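PDB 4HDE: SCO1/SenC family lipoprotein from Bacillus anthracis, which probably acts, like other thioredoxin-fold SCO proteins, as a membrane-tethered copper chaperone or thiol redox factor in the assembly of cytochrome c oxidase. Local coordinates for residues A[6-12]-A[144-149]; A[35-41]-A[70-76]; A[50-54]-A[152-158]; A[81-86]-A[101-105]; A[138-142]-A[164-168]. The contacts are given in a common frame with arbitrary orientation. Numbering follows the deposited sequence.

From the N terminus, residues 6-12 lie along edge strand 146-151, and contact 1 thereby closes a loop that holds contacts 2 and 4 whole. Contact 2 pairs central strand 35-40 with strand 70-75, which helix 48-64 connects; next in series, contact 4 seats helix 83-90 against strand 100-103, the opposite sheet edge. Contact 3 starts from helix 48-64, so it crosses contacts 1 and 2, and ties that helix to the loop after strand 146-151 while enclosing contact 4. Contact 5 packs helix 158-169 on strand 136-140 and crosses contacts 1 and 3. Strand 136-140 pairs with strands 35-40 and 146-151, linking contacts 2, 5 and 1.

Contact 1: residues A[6-12]-A[144-149]; sequences KPLNWDL and GKVMKK
Residues 6-12 run as an irregular chain beside 144-149, end-to-end directions 127° apart, with K6 and N9 left-handed (phi/psi 46/54 and 55/42). L8 N donates to M147 O (2.9 Å). W10 pairs antiparallel with V146, CA-CA 4.9 Å: W10 N to V146 O and V146 N to W10 O are both 3.0 Å. N9 and W10 face V146, a G1 beta bulge that fastens the N-terminal arm to the edge strand of the thioredoxin-fold sheet. V146 (chi1 t) points into the arm: its CG2 lies 3.5 Å from L12 CD2 (L12 m, t), its CB 3.7 Å from W10 CB (chi1 m, chi2 -11°), its CG1 4.2 Å from L8 CD1 (L8 m, t). Selenomethionine M147 is m, m, with chi3 -99°, bringing CE 3.6 Å from P7 CB and SE 3.4 Å from N9 ND2. K145 (m, m, t, t) reaches D11 (chi1 m) in a salt bridge, NZ to OD1 2.8 Å. K148 NZ bonds R5 O, and water 1 joins that NZ (2.9 Å) to K6 O (2.7 Å).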
# COMPACT_ATOMS: atom_id res chain seq x y z
N LYS A 6 12.55 -16.51 -5.31
CA LYS A 6 12.18 -15.81 -6.53
C LYS A 6 11.74 -14.36 -6.31
O LYS A 6 10.66 -13.98 -6.74
CB LYS A 6 11.07 -16.58 -7.27
CG LYS A 6 11.34 -18.08 -7.39
CD LYS A 6 12.61 -18.37 -8.19
CE LYS A 6 12.84 -19.87 -8.34
NZ LYS A 6 13.98 -20.16 -9.25
N PRO A 7 12.58 -13.56 -5.65
CA PRO A 7 12.24 -12.15 -5.40
C PRO A 7 12.10 -11.36 -6.70
O PRO A 7 12.78 -11.65 -7.68
CB PRO A 7 13.44 -11.64 -4.60
CG PRO A 7 14.56 -12.53 -5.00
CD PRO A 7 13.94 -13.88 -5.19
N LEU A 8 11.22 -10.37 -6.69
CA LEU A 8 11.01 -9.53 -7.86
C LEU A 8 12.18 -8.59 -8.13
O LEU A 8 12.51 -8.32 -9.29
CB LEU A 8 9.72 -8.71 -7.69
CG LEU A 8 8.42 -9.51 -7.61
CD1 LEU A 8 7.27 -8.60 -7.18
CD2 LEU A 8 8.10 -10.20 -8.93
N ASN A 9 12.80 -8.07 -7.07
CA ASN A 9 13.89 -7.11 -7.20
C ASN A 9 13.53 -5.88 -8.03
O ASN A 9 14.34 -5.43 -8.84
CB ASN A 9 15.14 -7.75 -7.82
CG ASN A 9 15.64 -8.95 -7.04
OD1 ASN A 9 15.90 -10.02 -7.62
ND2 ASN A 9 15.80 -8.79 -5.74
N TRP A 10 12.34 -5.33 -7.85
CA TRP A 10 11.97 -4.13 -8.59
C TRP A 10 12.49 -2.86 -7.93
O TRP A 10 12.34 -2.67 -6.72
CB TRP A 10 10.46 -3.98 -8.69
CG TRP A 10 9.73 -5.02 -9.49
CD1 TRP A 10 10.25 -5.98 -10.30
CD2 TRP A 10 8.31 -5.18 -9.52
NE1 TRP A 10 9.23 -6.73 -10.85
CE2 TRP A 10 8.03 -6.26 -10.37
CE3 TRP A 10 7.25 -4.52 -8.90
CZ2 TRP A 10 6.73 -6.69 -10.64
CZ3 TRP A 10 5.96 -4.94 -9.16
CH2 TRP A 10 5.71 -6.02 -10.01
N ASP A 11 13.12 -2.00 -8.73
CA ASP A 11 13.55 -0.69 -8.26
C ASP A 11 12.35 0.21 -7.95
O ASP A 11 11.35 0.19 -8.65
CB ASP A 11 14.41 0.00 -9.32
CG ASP A 11 15.74 -0.69 -9.56
OD1 ASP A 11 16.30 -1.29 -8.61
OD2 ASP A 11 16.25 -0.60 -10.70
N LEU A 12 12.48 1.00 -6.88
CA LEU A 12 11.48 1.99 -6.52
C LEU A 12 12.10 3.36 -6.48
O LEU A 12 13.14 3.57 -5.85
CB LEU A 12 10.91 1.71 -5.14
CG LEU A 12 9.99 0.52 -4.99
CD1 LEU A 12 9.42 0.52 -3.58
CD2 LEU A 12 8.88 0.57 -6.02
N GLY A 144 14.62 -1.15 0.03
CA GLY A 144 13.72 -0.36 -0.79
C GLY A 144 13.36 -0.95 -2.13
O GLY A 144 12.96 -0.20 -3.03
N LYS A 145 13.47 -2.28 -2.27
CA LYS A 145 13.10 -2.96 -3.51
C LYS A 145 11.82 -3.76 -3.32
O LYS A 145 11.61 -4.36 -2.26
CB LYS A 145 14.23 -3.90 -3.95
CG LYS A 145 15.60 -3.23 -4.09
CD LYS A 145 15.60 -2.15 -5.15
CE LYS A 145 16.97 -1.49 -5.26
NZ LYS A 145 16.93 -0.26 -6.11
N VAL A 146 10.97 -3.79 -4.34
CA VAL A 146 9.81 -4.65 -4.27
C VAL A 146 10.26 -6.09 -4.43
O VAL A 146 10.97 -6.43 -5.38
CB VAL A 146 8.78 -4.32 -5.36
CG1 VAL A 146 7.48 -5.03 -5.06
CG2 VAL A 146 8.57 -2.82 -5.45
N MSE A 147 9.85 -6.94 -3.49
CA MSE A 147 10.31 -8.31 -3.48
C MSE A 147 9.22 -9.34 -3.81
O MSE A 147 9.52 -10.37 -4.40
CB MSE A 147 11.01 -8.64 -2.16
CG MSE A 147 12.24 -7.76 -1.90
SE MSE A 147 13.61 -7.82 -3.31
CE MSE A 147 14.82 -9.08 -2.47
N LYS A 148 7.97 -9.06 -3.43
CA LYS A 148 6.89 -10.02 -3.64
C LYS A 148 5.58 -9.31 -3.95
O LYS A 148 5.37 -8.18 -3.51
CB LYS A 148 6.70 -10.89 -2.39
CG LYS A 148 7.87 -11.80 -2.05
CD LYS A 148 7.96 -12.90 -3.09
CE LYS A 148 8.61 -14.15 -2.55
NZ LYS A 148 8.29 -15.30 -3.43
N LYS A 149 4.72 -9.99 -4.69
CA LYS A 149 3.38 -9.53 -5.03
C LYS A 149 2.37 -10.62 -4.65
O LYS A 149 2.62 -11.80 -4.90
CB LYS A 149 3.30 -9.25 -6.54
CG LYS A 149 1.96 -8.70 -7.03
CD LYS A 149 1.92 -8.56 -8.55
CE LYS A 149 1.41 -9.84 -9.20
NZ LYS A 149 1.24 -9.69 -10.67
O HOH W 1 8.00 -14.30 -6.14
O HOH W 2 14.81 1.20 -5.11

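Contact 2: residues A[35-41]-A[70-76]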
# COMPACT_ATOMS: atom_id res chain seq x y z
N TRP A 35 7.96 -3.01 4.35
CA TRP A 35 6.62 -2.46 4.20
C TRP A 35 5.80 -3.12 3.11
O TRP A 35 6.32 -3.81 2.23
CB TRP A 35 6.65 -0.93 4.03
CG TRP A 35 7.49 -0.34 2.92
CD1 TRP A 35 8.85 -0.30 2.84
CD2 TRP A 35 7.00 0.38 1.78
NE1 TRP A 35 9.24 0.39 1.71
CE2 TRP A 35 8.12 0.81 1.04
CE3 TRP A 35 5.73 0.70 1.30
CZ2 TRP A 35 8.01 1.54 -0.15
CZ3 TRP A 35 5.62 1.43 0.12
CH2 TRP A 35 6.75 1.83 -0.59
N VAL A 36 4.49 -2.96 3.24
CA VAL A 36 3.54 -3.53 2.30
C VAL A 36 2.74 -2.40 1.69
O VAL A 36 2.24 -1.53 2.41
CB VAL A 36 2.58 -4.49 3.01
CG1 VAL A 36 1.62 -5.13 2.02
CG2 VAL A 36 3.37 -5.57 3.74
N ALA A 37 2.63 -2.40 0.37
CA ALA A 37 1.94 -1.34 -0.36
C ALA A 37 0.70 -1.87 -1.10
O ALA A 37 0.69 -2.99 -1.62
CB ALA A 37 2.87 -0.69 -1.36
N ASP A 38 -0.35 -1.04 -1.14
CA ASP A 38 -1.42 -1.24 -2.10
C ASP A 38 -1.87 0.10 -2.69
O ASP A 38 -1.41 1.17 -2.26
CB ASP A 38 -2.58 -2.07 -1.51
CG ASP A 38 -3.40 -1.32 -0.48
OD1 ASP A 38 -2.99 -0.24 -0.01
OD2 ASP A 38 -4.50 -1.83 -0.10
N PHE A 39 -2.75 0.01 -3.69
CA PHE A 39 -3.34 1.17 -4.38
C PHE A 39 -4.85 1.10 -4.22
O PHE A 39 -5.44 0.04 -4.40
CB PHE A 39 -2.95 1.14 -5.86
CG PHE A 39 -1.49 1.42 -6.10
CD1 PHE A 39 -1.07 2.70 -6.41
CD2 PHE A 39 -0.55 0.41 -6.00
CE1 PHE A 39 0.28 2.98 -6.62
CE2 PHE A 39 0.80 0.69 -6.21
CZ PHE A 39 1.21 1.97 -6.52
N MSE A 40 -5.47 2.23 -3.90
CA MSE A 40 -6.90 2.26 -3.64
C MSE A 40 -7.45 3.67 -3.77
O MSE A 40 -6.71 4.60 -4.06
CB MSE A 40 -7.19 1.73 -2.24
CG MSE A 40 -6.31 2.36 -1.16
SE MSE A 40 -7.27 2.67 0.50
CE MSE A 40 -8.21 4.30 -0.00
N PHE A 41 -8.76 3.82 -3.61
CA PHE A 41 -9.36 5.15 -3.57
C PHE A 41 -10.62 5.12 -2.73
O PHE A 41 -11.28 4.09 -2.65
CB PHE A 41 -9.58 5.75 -4.98
CG PHE A 41 -10.60 5.04 -5.83
CD1 PHE A 41 -11.81 5.64 -6.15
CD2 PHE A 41 -10.33 3.78 -6.35
CE1 PHE A 41 -12.74 4.99 -6.95
CE2 PHE A 41 -11.25 3.13 -7.16
CZ PHE A 41 -12.45 3.72 -7.44
N GLN A 70 5.59 -1.83 8.12
CA GLN A 70 4.77 -0.67 7.80
C GLN A 70 3.79 -1.00 6.69
O GLN A 70 4.03 -1.88 5.86
CB GLN A 70 5.65 0.49 7.31
CG GLN A 70 6.63 0.99 8.36
CD GLN A 70 5.94 1.70 9.50
OE1 GLN A 70 5.03 2.50 9.30
NE2 GLN A 70 6.40 1.42 10.72
N PHE A 71 2.67 -0.29 6.68
CA PHE A 71 1.66 -0.41 5.64
C PHE A 71 1.46 0.93 4.97
O PHE A 71 1.44 1.96 5.64
CB PHE A 71 0.35 -0.93 6.24
CG PHE A 71 0.48 -2.33 6.79
CD1 PHE A 71 0.31 -3.41 5.96
CD2 PHE A 71 0.84 -2.54 8.11
CE1 PHE A 71 0.47 -4.70 6.45
CE2 PHE A 71 0.99 -3.82 8.60
CZ PHE A 71 0.82 -4.89 7.77
N VAL A 72 1.35 0.89 3.65
CA VAL A 72 1.18 2.11 2.86
C VAL A 72 0.12 1.87 1.81
O VAL A 72 0.19 0.91 1.05
CB VAL A 72 2.51 2.52 2.18
CG1 VAL A 72 2.31 3.74 1.28
CG2 VAL A 72 3.59 2.78 3.22
N SER A 73 -0.86 2.76 1.77
CA SER A 73 -1.89 2.73 0.73
C SER A 73 -1.81 4.02 -0.08
O SER A 73 -1.95 5.11 0.47
CB SER A 73 -3.29 2.64 1.35
OG SER A 73 -3.43 1.46 2.13
N PHE A 74 -1.58 3.90 -1.38
CA PHE A 74 -1.52 5.07 -2.26
C PHE A 74 -2.89 5.33 -2.84
O PHE A 74 -3.48 4.42 -3.44
CB PHE A 74 -0.56 4.85 -3.43
CG PHE A 74 0.87 4.57 -3.03
CD1 PHE A 74 1.74 5.62 -2.76
CD2 PHE A 74 1.35 3.27 -2.98
CE1 PHE A 74 3.05 5.38 -2.41
CE2 PHE A 74 2.68 3.02 -2.62
CZ PHE A 74 3.53 4.09 -2.34
N SER A 75 -3.40 6.56 -2.74
CA SER A 75 -4.64 6.89 -3.42
C SER A 75 -4.43 7.04 -4.93
O SER A 75 -3.51 7.73 -5.38
CB SER A 75 -5.26 8.19 -2.89
OG SER A 75 -6.39 8.55 -3.69
N VAL A 76 -5.29 6.39 -5.70
CA VAL A 76 -5.30 6.56 -7.15
C VAL A 76 -6.38 7.53 -7.60
O VAL A 76 -6.65 7.64 -8.79
CB VAL A 76 -5.44 5.22 -7.89
CG1 VAL A 76 -4.25 4.31 -7.56
CG2 VAL A 76 -6.76 4.54 -7.53
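Follow the backbone of 35-41 and every second residue turns its amide and carbonyl to 70-76, as parallel strands should. V36 N gives to Q70 O (2.9 Å) and V36 O takes V72 N (2.9 Å); D38 N gives to V72 O (3.0 Å) and D38 O takes F74 N (2.9 Å); M40 N gives to F74 O (3.0 Å) and M40 O takes V76 N (2.8 Å). W35 and A37, of the alternate set, bond to I140 and Y138 of strand 136-140, while F71 bonds to N99 and N101 on the far side of its own strand. CA-H...O contacts such as A37 CA to V72 O (3.2 Å) supplement the pattern.

Side chains alternate too. D38 and S73 share a face, and S73 OG donates to D38 OD1 (2.8 Å) while also bonding W100 NE1. S75 OG is met by D81 and by the amide of D77. W35, A37, V72, F39 and F74 fill the other face: W35 CE3 lies 3.5 Å from V72 CG2, and the F39 and F74 rings are near parallel (26°) but slid apart, centroids 5.0 Å.

This is the first beta-alpha-beta crossover of the thioredoxin core, with helix 48-64 as the connection, packed on the face of D38 and M40. Six backbone bonds across the pair, and those of W35, A37 and F71 to neighbouring residues, satisfy polar groups at the molecular centre, where one oxygen of the buried D38 carboxylate, OD1, accepts from S73 OG.

Contact 3: residues A[50-54]-A[152-158]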
# COMPACT_ATOMS: atom_id res chain seq x y z
N PRO A 50 -12.95 -4.11 0.79
CA PRO A 50 -12.45 -5.43 1.20
C PRO A 50 -10.92 -5.54 1.16
O PRO A 50 -10.36 -6.20 2.02
CB PRO A 50 -13.10 -6.41 0.22
CG PRO A 50 -13.73 -5.57 -0.84
CD PRO A 50 -13.96 -4.19 -0.29
N MSE A 51 -10.26 -4.90 0.20
CA MSE A 51 -8.79 -4.86 0.19
C MSE A 51 -8.26 -4.29 1.49
O MSE A 51 -7.28 -4.79 2.06
CB MSE A 51 -8.27 -4.00 -0.96
CG MSE A 51 -8.34 -4.62 -2.33
SE MSE A 51 -7.73 -3.40 -3.73
CE MSE A 51 -5.89 -3.25 -3.16
N THR A 52 -8.88 -3.20 1.93
CA THR A 52 -8.41 -2.52 3.13
C THR A 52 -8.68 -3.38 4.36
O THR A 52 -7.84 -3.45 5.26
CB THR A 52 -9.03 -1.13 3.25
OG1 THR A 52 -8.72 -0.38 2.06
CG2 THR A 52 -8.47 -0.41 4.45
N ALA A 53 -9.82 -4.07 4.40
CA ALA A 53 -10.07 -5.01 5.49
C ALA A 53 -9.03 -6.13 5.48
O ALA A 53 -8.60 -6.61 6.55
CB ALA A 53 -11.47 -5.57 5.39
N ASN A 54 -8.64 -6.58 4.29
CA ASN A 54 -7.62 -7.63 4.20
C ASN A 54 -6.26 -7.12 4.68
O ASN A 54 -5.53 -7.82 5.39
CB ASN A 54 -7.52 -8.17 2.77
CG ASN A 54 -8.78 -8.88 2.33
OD1 ASN A 54 -9.60 -9.30 3.15
ND2 ASN A 54 -8.94 -9.02 1.02
N GLY A 152 -4.52 -8.91 -3.12
CA GLY A 152 -5.13 -8.20 -2.01
C GLY A 152 -6.63 -8.40 -1.92
O GLY A 152 -7.27 -7.87 -1.02
N ILE A 153 -7.21 -9.15 -2.85
CA ILE A 153 -8.66 -9.22 -2.95
C ILE A 153 -9.20 -10.65 -3.05
O ILE A 153 -10.31 -10.93 -2.61
CB ILE A 153 -9.19 -8.36 -4.13
CG1 ILE A 153 -10.72 -8.30 -4.11
CG2 ILE A 153 -8.70 -8.90 -5.46
CD1 ILE A 153 -11.29 -7.46 -2.98
N SER A 154 -8.42 -11.55 -3.63
CA SER A 154 -8.88 -12.92 -3.84
C SER A 154 -7.93 -13.91 -3.17
O SER A 154 -6.79 -14.07 -3.58
CB SER A 154 -8.97 -13.22 -5.34
OG SER A 154 -9.45 -14.54 -5.56
N ASN A 155 -8.42 -14.55 -2.11
CA ASN A 155 -7.61 -15.52 -1.38
C ASN A 155 -6.25 -14.97 -0.97
O ASN A 155 -5.22 -15.59 -1.22
CB ASN A 155 -7.43 -16.79 -2.22
CG ASN A 155 -6.84 -17.93 -1.42
OD1 ASN A 155 -6.95 -17.97 -0.20
ND2 ASN A 155 -6.22 -18.88 -2.12
N THR A 156 -6.24 -13.79 -0.36
CA THR A 156 -5.00 -13.21 0.13
C THR A 156 -4.24 -14.25 0.96
O THR A 156 -4.79 -14.81 1.91
CB THR A 156 -5.29 -11.96 0.96
OG1 THR A 156 -5.94 -10.98 0.14
CG2 THR A 156 -4.00 -11.37 1.51
N PRO A 157 -2.98 -14.54 0.59
CA PRO A 157 -2.26 -15.64 1.25
C PRO A 157 -1.54 -15.17 2.51
O PRO A 157 -0.31 -15.02 2.51
CB PRO A 157 -1.26 -16.07 0.18
CG PRO A 157 -0.95 -14.80 -0.55
CD PRO A 157 -2.24 -14.02 -0.57
N TYR A 158 -2.30 -14.97 3.58
CA TYR A 158 -1.75 -14.34 4.78
C TYR A 158 -0.53 -15.07 5.31
O TYR A 158 0.45 -14.44 5.70
CB TYR A 158 -2.80 -14.24 5.88
CG TYR A 158 -3.98 -13.38 5.48
CD1 TYR A 158 -3.88 -11.99 5.48
CD2 TYR A 158 -5.19 -13.95 5.11
CE1 TYR A 158 -4.95 -11.20 5.13
CE2 TYR A 158 -6.26 -13.16 4.73
CZ TYR A 158 -6.13 -11.79 4.75
OH TYR A 158 -7.19 -11.00 4.39
O HOH W 3 -9.27 -12.34 3.24
O HOH W 4 -11.13 -10.74 -0.21
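N54 does most of the work here. It sits in the first turns of helix 48-64 with chi1 m, its side chain directed at the loop, and its ND2 donates almost straight (168°) to G152 O at 2.9 Å. The same ND2 gives to water 4 (3.0 Å), which in turn donates to I153 O (2.5 Å). On the other side of the amide, water 3 joins OD1 of N54 (3.1 Å) to OH of Y158 (2.7 Å).

I153 supplies the apolar part: its CD1 comes 3.8 Å from P50 CG and 4.1 Å from M51 CG, and the side chain also touches V47 and T135. Helix 48-64 opens with C48, the second cysteine of the CxxxC motif of SCO proteins, and M51 touches H133. In relatives the equivalent cysteines and a histidine bind copper, so the contact probably lies close to that site.

Y158, the first residue of helix 158-169, leans in after P157, which occupies the N-cap position and centres an inverse gamma turn. N54 O lies near the plane of the Y158 ring, at its edge, and K57 makes a cation-pi contact with that ring. T156 OG1 is bonded to S151 O.

Contact 4: residues A[81-86]-A[101-105]; sequences DKPENL and NLLTG
D81 comes first, in an extended conformation (-86/100) just ahead of helix 83-90. Its carbonyl is the polar centre of the contact: T104 OG1 donates to D81 O at 2.6 Å, with T104 extended (-164/-164) and chi1 t. The D81 carboxylate (chi1 m) looks elsewhere, to T42 OG1 and S75 OG. K82 is the N-cap residue; its CA lies 6.4 Å from that of T104, its CA-to-CB bond points away, and NZ bonds P78 O. P83 begins the helix and sets its CD 3.9 Å from T104 CG2. N85 makes no contact with 101-105; its OD1 accepts the K82 amide, K82 N to N85 OD1 3.0 Å. L86 (m, t) closes the first turn, with L86 N to K82 O at 3.2 Å, and points straight at the strand: its CB is 4.0 Å from L102 CB (L102 m, p), while its CD1 is 3.7 Å from L102 O, 3.8 Å from L103 O and 3.8 Å from T104 CG2. The CA atoms of L86 and L102 are 6.4 Å apart.

L103, on the other face of strand 100-103, packs on V72 and F74. The contact of L86 and T104 seats the helix of the second beta-alpha-beta unit, strand 70-75, helix 83-90, strand 100-103, on the sheet's edge strand. The one hydrogen bond across the segments ties the lead-in of the helix to the end of the strand; the first turn meets it through aliphatic contacts of L86 with L102 and T104.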
# COMPACT_ATOMS: atom_id res chain seq x y z
N ASP A 81 -9.47 12.38 -3.17
CA ASP A 81 -8.95 11.93 -1.88
C ASP A 81 -7.93 12.91 -1.33
O ASP A 81 -6.77 12.92 -1.75
CB ASP A 81 -8.29 10.55 -2.00
CG ASP A 81 -9.28 9.44 -2.30
OD1 ASP A 81 -10.50 9.70 -2.27
OD2 ASP A 81 -8.84 8.30 -2.55
N LYS A 82 -8.36 13.75 -0.40
CA LYS A 82 -7.44 14.60 0.35
C LYS A 82 -7.17 13.91 1.69
O LYS A 82 -7.77 12.89 2.00
CB LYS A 82 -8.02 16.01 0.51
CG LYS A 82 -8.66 16.56 -0.76
CD LYS A 82 -7.70 16.59 -1.94
CE LYS A 82 -8.38 17.14 -3.20
NZ LYS A 82 -7.44 17.19 -4.34
N PRO A 83 -6.23 14.45 2.48
CA PRO A 83 -5.94 13.77 3.75
C PRO A 83 -7.17 13.48 4.61
O PRO A 83 -7.27 12.36 5.15
CB PRO A 83 -4.99 14.75 4.44
CG PRO A 83 -4.23 15.37 3.29
CD PRO A 83 -5.26 15.52 2.19
N GLU A 84 -8.10 14.42 4.74
CA GLU A 84 -9.26 14.17 5.60
C GLU A 84 -10.10 12.99 5.09
O GLU A 84 -10.66 12.23 5.89
CB GLU A 84 -10.10 15.44 5.76
CG GLU A 84 -10.74 15.93 4.48
CD GLU A 84 -11.39 17.29 4.62
OE1 GLU A 84 -11.38 17.85 5.74
OE2 GLU A 84 -11.91 17.80 3.61
N ASN A 85 -10.20 12.85 3.78
CA ASN A 85 -10.91 11.72 3.19
C ASN A 85 -10.24 10.41 3.58
O ASN A 85 -10.92 9.45 3.94
CB ASN A 85 -10.96 11.83 1.67
CG ASN A 85 -11.60 13.12 1.21
OD1 ASN A 85 -10.92 14.14 1.06
ND2 ASN A 85 -12.90 13.09 0.98
N LEU A 86 -8.92 10.37 3.51
CA LEU A 86 -8.19 9.14 3.83
C LEU A 86 -8.27 8.80 5.31
O LEU A 86 -8.38 7.63 5.69
CB LEU A 86 -6.73 9.26 3.40
CG LEU A 86 -6.56 9.35 1.88
CD1 LEU A 86 -5.11 9.65 1.55
CD2 LEU A 86 -7.01 8.07 1.21
N ASN A 101 0.15 4.36 6.75
CA ASN A 101 0.01 5.68 6.15
C ASN A 101 -0.69 5.57 4.81
O ASN A 101 -0.33 4.74 3.98
CB ASN A 101 1.37 6.34 6.00
CG ASN A 101 1.93 6.80 7.31
OD1 ASN A 101 1.65 7.91 7.75
ND2 ASN A 101 2.69 5.93 7.97
N LEU A 102 -1.72 6.39 4.62
CA LEU A 102 -2.45 6.46 3.36
C LEU A 102 -2.03 7.77 2.71
O LEU A 102 -2.03 8.82 3.37
CB LEU A 102 -3.96 6.41 3.59
CG LEU A 102 -4.46 5.10 4.21
CD1 LEU A 102 -4.39 5.12 5.73
CD2 LEU A 102 -5.88 4.85 3.76
N LEU A 103 -1.65 7.72 1.44
CA LEU A 103 -0.94 8.82 0.80
C LEU A 103 -1.71 9.45 -0.35
O LEU A 103 -2.49 8.80 -1.05
CB LEU A 103 0.44 8.35 0.31
CG LEU A 103 1.34 7.69 1.36
CD1 LEU A 103 2.70 7.31 0.77
CD2 LEU A 103 1.52 8.60 2.57
N THR A 104 -1.47 10.75 -0.54
CA THR A 104 -2.12 11.52 -1.58
C THR A 104 -1.33 12.82 -1.76
O THR A 104 -0.17 12.90 -1.32
CB THR A 104 -3.59 11.79 -1.21
OG1 THR A 104 -4.26 12.33 -2.35
CG2 THR A 104 -3.72 12.75 -0.04
N GLY A 105 -1.93 13.80 -2.42
CA GLY A 105 -1.35 15.13 -2.51
C GLY A 105 -0.70 15.45 -3.85
O GLY A 105 -0.33 16.58 -4.11

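Contact 5: residues A[138-142]-A[164-168]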
# COMPACT_ATOMS: atom_id res chain seq x y z
N TYR A 138 2.03 -5.50 -2.25
CA TYR A 138 3.45 -5.63 -2.57
C TYR A 138 4.29 -5.57 -1.32
O TYR A 138 4.11 -4.67 -0.50
CB TYR A 138 3.87 -4.50 -3.51
CG TYR A 138 3.08 -4.45 -4.79
CD1 TYR A 138 3.47 -5.17 -5.91
CD2 TYR A 138 1.94 -3.68 -4.87
CE1 TYR A 138 2.74 -5.11 -7.08
CE2 TYR A 138 1.20 -3.62 -6.04
CZ TYR A 138 1.60 -4.34 -7.13
OH TYR A 138 0.86 -4.27 -8.29
N LEU A 139 5.22 -6.51 -1.18
CA LEU A 139 6.15 -6.53 -0.06
C LEU A 139 7.47 -5.91 -0.50
O LEU A 139 8.09 -6.38 -1.45
CB LEU A 139 6.37 -7.96 0.43
CG LEU A 139 7.32 -8.14 1.61
CD1 LEU A 139 6.76 -7.48 2.85
CD2 LEU A 139 7.57 -9.63 1.85
N ILE A 140 7.89 -4.88 0.22
CA ILE A 140 9.11 -4.13 -0.09
C ILE A 140 10.10 -4.31 1.05
O ILE A 140 9.74 -4.22 2.23
CB ILE A 140 8.79 -2.63 -0.31
CG1 ILE A 140 7.86 -2.46 -1.52
CG2 ILE A 140 10.04 -1.83 -0.56
CD1 ILE A 140 6.45 -2.08 -1.17
N ASP A 141 11.36 -4.59 0.71
CA ASP A 141 12.35 -4.87 1.75
C ASP A 141 13.06 -3.61 2.26
O ASP A 141 12.79 -2.49 1.81
CB ASP A 141 13.35 -5.94 1.29
CG ASP A 141 14.35 -5.44 0.25
OD1 ASP A 141 14.36 -4.23 -0.09
OD2 ASP A 141 15.17 -6.27 -0.20
N GLN A 142 13.98 -3.81 3.22
CA GLN A 142 14.67 -2.72 3.89
C GLN A 142 15.57 -1.95 2.93
O GLN A 142 15.90 -0.79 3.17
CB GLN A 142 15.49 -3.26 5.07
CG GLN A 142 14.64 -3.99 6.12
CD GLN A 142 14.66 -5.50 5.94
OE1 GLN A 142 14.53 -6.02 4.83
NE2 GLN A 142 14.81 -6.21 7.05
N ASP A 164 7.21 -14.67 4.47
CA ASP A 164 8.15 -13.81 3.76
C ASP A 164 8.65 -12.64 4.63
O ASP A 164 9.84 -12.29 4.58
CB ASP A 164 7.54 -13.31 2.45
CG ASP A 164 7.28 -14.43 1.45
OD1 ASP A 164 7.90 -15.50 1.56
OD2 ASP A 164 6.47 -14.23 0.52
N MSE A 165 7.76 -12.05 5.42
CA MSE A 165 8.16 -11.04 6.38
C MSE A 165 9.17 -11.58 7.38
O MSE A 165 10.14 -10.90 7.72
CB MSE A 165 6.95 -10.50 7.14
CG MSE A 165 6.06 -9.60 6.34
SE MSE A 165 4.40 -9.31 7.29
CE MSE A 165 3.74 -7.84 6.22
N LYS A 166 8.93 -12.80 7.87
CA LYS A 166 9.86 -13.40 8.81
C LYS A 166 11.23 -13.60 8.19
O LYS A 166 12.24 -13.38 8.84
CB LYS A 166 9.32 -14.73 9.34
CG LYS A 166 8.15 -14.57 10.28
CD LYS A 166 7.73 -15.90 10.85
CE LYS A 166 6.61 -15.73 11.87
NZ LYS A 166 6.20 -17.04 12.45
N ARG A 167 11.27 -13.99 6.92
CA ARG A 167 12.54 -14.14 6.23
C ARG A 167 13.29 -12.80 6.15
O ARG A 167 14.50 -12.75 6.37
CB ARG A 167 12.34 -14.72 4.83
CG ARG A 167 11.83 -16.16 4.78
CD ARG A 167 12.77 -17.15 5.43
NE ARG A 167 12.52 -17.27 6.87
CZ ARG A 167 11.50 -17.94 7.39
NH1 ARG A 167 10.62 -18.55 6.60
NH2 ARG A 167 11.35 -18.00 8.71
N LEU A 168 12.57 -11.73 5.83
CA LEU A 168 13.20 -10.42 5.72
C LEU A 168 13.71 -9.90 7.06
O LEU A 168 14.67 -9.12 7.11
CB LEU A 168 12.24 -9.39 5.11
CG LEU A 168 11.85 -9.61 3.66
CD1 LEU A 168 10.87 -8.54 3.22
CD2 LEU A 168 13.07 -9.60 2.75
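This is helix-on-sheet packing: the C-terminal helix 158-169 lies against strand 136-140, their segments running nearly the same way (9°) with axes 10.3 Å apart. L139 (t, p) and L168 (m, t) are the main partners, each with its CA-to-CB bond directed at the other segment. L139 CD2 meets L168 CD1 at 3.7 Å and D164 CB at 3.7 Å, while L139 CD1 lies 4.1 Å from M165 CG. L168 CD2 also touches D141 CB at 4.0 Å, just past the end of the strand. There the one hydrogen bond across the pair closes the gap: Q142 NE2 donates to L168 O at 2.9 Å and 172°, taking a carbonyl near the helix C terminus. The carboxylates have partners elsewhere, D141 OD1 with K145 N and D164 OD2 with Y150 OH. M165 runs on to V36 of the central strand. A hairpin of strands 136-140 and 146-151 followed by a helix packed on it is the beta-beta-alpha module that ends the thioredoxin fold.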